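Local atomic coordinates of positive phenol-degradative gene regulator (Ralstonia sp. E2, PDB entry 5FRW), a protein that probably acts as a phenol-responsive, ATP-dependent activator of transcription, binding DNA, and binds phenol and a zinc ion through its N-terminal region. Residues G126-E131 / C185-K190. Residues are numbered along the deposited sequence; the frame is centred on the assembly and turned at random.
With ZN (zinc ion), chain D; IPH (phenol), chain C.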
loop_
_atom_site.group_PDB
_atom_site.type_symbol
_atom_site.label_atom_id
_atom_site.label_comp_id
_atom_site.label_asym_id
_atom_site.label_seq_id
_atom_site.Cartn_x
_atom_site.Cartn_y
_atom_site.Cartn_z
ATOM N N GLY A 126 -3.458 0.485 -27.013
ATOM C CA GLY A 126 -2.822 -0.579 -26.254
ATOM C C GLY A 126 -3.745 -1.611 -25.621
ATOM O O GLY A 126 -4.710 -1.276 -24.941
ATOM N N GLU A 127 -3.443 -2.882 -25.842
ATOM C CA GLU A 127 -4.143 -3.953 -25.140
ATOM C C GLU A 127 -3.141 -4.839 -24.399
ATOM O O GLU A 127 -2.086 -5.195 -24.926
ATOM C CB GLU A 127 -5.010 -4.778 -26.109
ATOM C CG GLU A 127 -4.538 -4.770 -27.562
ATOM C CD GLU A 127 -5.587 -5.291 -28.574
ATOM O OE1 GLU A 127 -6.746 -4.805 -28.583
ATOM O OE2 GLU A 127 -5.241 -6.203 -29.362
ATOM N N PHE A 128 -3.471 -5.166 -23.159
ATOM C CA PHE A 128 -2.558 -5.883 -22.273
ATOM C C PHE A 128 -3.317 -6.996 -21.592
ATOM O O PHE A 128 -4.508 -6.855 -21.327
ATOM C CB PHE A 128 -1.956 -4.952 -21.204
ATOM C CG PHE A 128 -1.302 -3.718 -21.760
ATOM C CD1 PHE A 128 -2.058 -2.630 -22.151
ATOM C CD2 PHE A 128 0.076 -3.648 -21.882
ATOM C CE1 PHE A 128 -1.448 -1.485 -22.669
ATOM C CE2 PHE A 128 0.691 -2.514 -22.399
ATOM C CZ PHE A 128 -0.071 -1.436 -22.793
ATOM N N LEU A 129 -2.616 -8.083 -21.295
ATOM C CA LEU A 129 -3.122 -9.147 -20.440
ATOM C C LEU A 129 -2.661 -8.887 -19.002
ATOM O O LEU A 129 -1.515 -8.490 -18.772
ATOM C CB LEU A 129 -2.625 -10.503 -20.956
ATOM C CG LEU A 129 -2.452 -11.709 -20.024
ATOM C CD1 LEU A 129 -3.783 -12.336 -19.681
ATOM C CD2 LEU A 129 -1.543 -12.762 -20.653
ATOM N N TRP A 130 -3.574 -9.070 -18.053
ATOM C CA TRP A 130 -3.278 -8.972 -16.634
ATOM C C TRP A 130 -3.456 -10.324 -15.961
ATOM O O TRP A 130 -4.576 -10.827 -15.875
ATOM C CB TRP A 130 -4.193 -7.974 -15.948
ATOM C CG TRP A 130 -3.751 -6.536 -16.024
ATOM C CD1 TRP A 130 -2.545 -6.058 -16.457
ATOM C CD2 TRP A 130 -4.525 -5.392 -15.647
ATOM N NE1 TRP A 130 -2.521 -4.686 -16.360
ATOM C CE2 TRP A 130 -3.726 -4.255 -15.863
ATOM C CE3 TRP A 130 -5.818 -5.221 -15.139
ATOM C CZ2 TRP A 130 -4.178 -2.964 -15.588
ATOM C CZ3 TRP A 130 -6.263 -3.925 -14.874
ATOM C CH2 TRP A 130 -5.440 -2.824 -15.091
ATOM N N GLU A 131 -2.367 -10.890 -15.452
ATOM C CA GLU A 131 -2.434 -12.164 -14.739
ATOM C C GLU A 131 -2.174 -11.930 -13.258
ATOM O O GLU A 131 -1.334 -11.101 -12.890
ATOM C CB GLU A 131 -1.434 -13.168 -15.321
ATOM C CG GLU A 131 -1.729 -13.545 -16.762
ATOM C CD GLU A 131 -0.620 -14.351 -17.413
ATOM O OE1 GLU A 131 0.436 -13.763 -17.758
ATOM O OE2 GLU A 131 -0.813 -15.576 -17.591
ATOM N N CYS A 185 -7.385 -10.937 -16.429
ATOM C CA CYS A 185 -7.938 -9.640 -16.784
ATOM C C CYS A 185 -7.361 -9.219 -18.139
ATOM O O CYS A 185 -6.287 -9.664 -18.533
ATOM C CB CYS A 185 -7.636 -8.581 -15.710
ATOM S SG CYS A 185 -8.267 -8.905 -14.029
ATOM N N ARG A 186 -8.075 -8.363 -18.858
ATOM C CA ARG A 186 -7.553 -7.833 -20.113
ATOM C C ARG A 186 -8.076 -6.418 -20.303
ATOM O O ARG A 186 -9.229 -6.108 -20.006
ATOM C CB ARG A 186 -7.932 -8.734 -21.290
ATOM C CG ARG A 186 -7.364 -8.320 -22.619
ATOM C CD ARG A 186 -7.734 -9.314 -23.709
ATOM N NE ARG A 186 -9.183 -9.377 -23.877
ATOM C CZ ARG A 186 -9.890 -8.523 -24.612
ATOM N NH1 ARG A 186 -9.285 -7.533 -25.261
ATOM N NH2 ARG A 186 -11.206 -8.664 -24.697
ATOM N N ILE A 187 -7.198 -5.548 -20.773
ATOM C CA ILE A 187 -7.509 -4.132 -20.829
ATOM C C ILE A 187 -7.190 -3.542 -22.189
ATOM O O ILE A 187 -6.404 -4.113 -22.953
ATOM C CB ILE A 187 -6.723 -3.352 -19.758
ATOM C CG1 ILE A 187 -5.256 -3.220 -20.183
ATOM C CG2 ILE A 187 -6.855 -4.059 -18.394
ATOM C CD1 ILE A 187 -4.362 -2.395 -19.227
ATOM N N LEU A 188 -7.813 -2.398 -22.473
ATOM C CA LEU A 188 -7.585 -1.641 -23.706
ATOM C C LEU A 188 -7.410 -0.175 -23.351
ATOM O O LEU A 188 -8.210 0.381 -22.608
ATOM C CB LEU A 188 -8.759 -1.804 -24.702
ATOM C CG LEU A 188 -8.824 -0.798 -25.868
ATOM C CD1 LEU A 188 -7.648 -0.967 -26.836
ATOM C CD2 LEU A 188 -10.176 -0.825 -26.625
ATOM N N GLY A 189 -6.359 0.451 -23.856
ATOM C CA GLY A 189 -6.139 1.862 -23.586
ATOM C C GLY A 189 -6.062 2.629 -24.888
ATOM O O GLY A 189 -5.403 2.174 -25.819
ATOM N N LYS A 190 -6.724 3.787 -24.944
ATOM C CA LYS A 190 -6.677 4.665 -26.115
ATOM C C LYS A 190 -7.113 6.080 -25.726
ATOM O O LYS A 190 -7.724 6.272 -24.664
ATOM C CB LYS A 190 -7.557 4.104 -27.244
ATOM C CG LYS A 190 -9.038 4.121 -26.954
ATOM C CD LYS A 190 -9.777 3.126 -27.848
ATOM C CE LYS A 190 -11.283 3.192 -27.627
ATOM N NZ LYS A 190 -12.019 2.242 -28.500
HETATM ZN ZN ZN D . -9.454 -7.203 -13.173
HETATM C C1 IPH C . -0.086 -1.541 -17.063
HETATM C C2 IPH C . -0.563 -1.626 -18.372
HETATM C C3 IPH C . -0.297 -0.605 -19.270
HETATM C C4 IPH C . 0.443 0.491 -18.852
HETATM C C5 IPH C . 0.920 0.578 -17.552
HETATM C C6 IPH C . 0.652 -0.441 -16.649
HETATM O O1 IPH C . -0.359 -2.571 -16.149
#
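Ile-187 sets both branches of its side chain against the aromatic residues of strand 126-131. Ile-187 CG2 sits over one face of the Trp-130 indole, a CH-pi contact 3.6 Å from the centroid of the six-membered ring and 11° off its normal. Ile-187 CD1 meets Phe-128 CD1 at 3.7 Å, the two side chains crossing at a slant, and also touches Trp-130 CZ2. The first torsion (chi1 75°) explains this split, since CG1 lies between the backbone N and the carbonyl carbon and carries CD1 toward Phe-128. Both rings hold the bound phenol: phenol C3 lies over the centre of the Phe-128 ring, 3.6 Å from Phe-128 CZ, and phenol O1 lies at the indole edge, near its plane, and accepts a 3.0 Å hydrogen bond from Trp-130 NE1. His-102 ND1 is a second hydrogen-bonding partner of the phenol, so its hydroxyl end is anchored by two side chains. On the same sheet face, Cys-185 CB meets Trp-130 CB at 3.5 Å and lies near the plane of the indole at its CE3 edge, while Cys-185 SG binds the zinc ion at 2.2 Å; Cys-151, Glu-174 and Cys-177 complete the site. The backbones run antiparallel (157°), with three hydrogen-bonded pairs, Gly-126 with Gly-189, Phe-128 with Ile-187 and Trp-130 with Cys-185, each joined by two N-H...O bonds. CA-H...O contacts, such as Glu-127 CA to Ile-187 O at 3.1 Å, fill in between them. On the other face Arg-186 forms a salt bridge with Glu-176. Ile-155 of helix 152-166 packs on both Trp-130 and Ile-187. These are the central strands of a four-stranded antiparallel sheet, one face of which joins phenol pocket to zinc site, consistent with the effector-sensing part of a XylR-type activator.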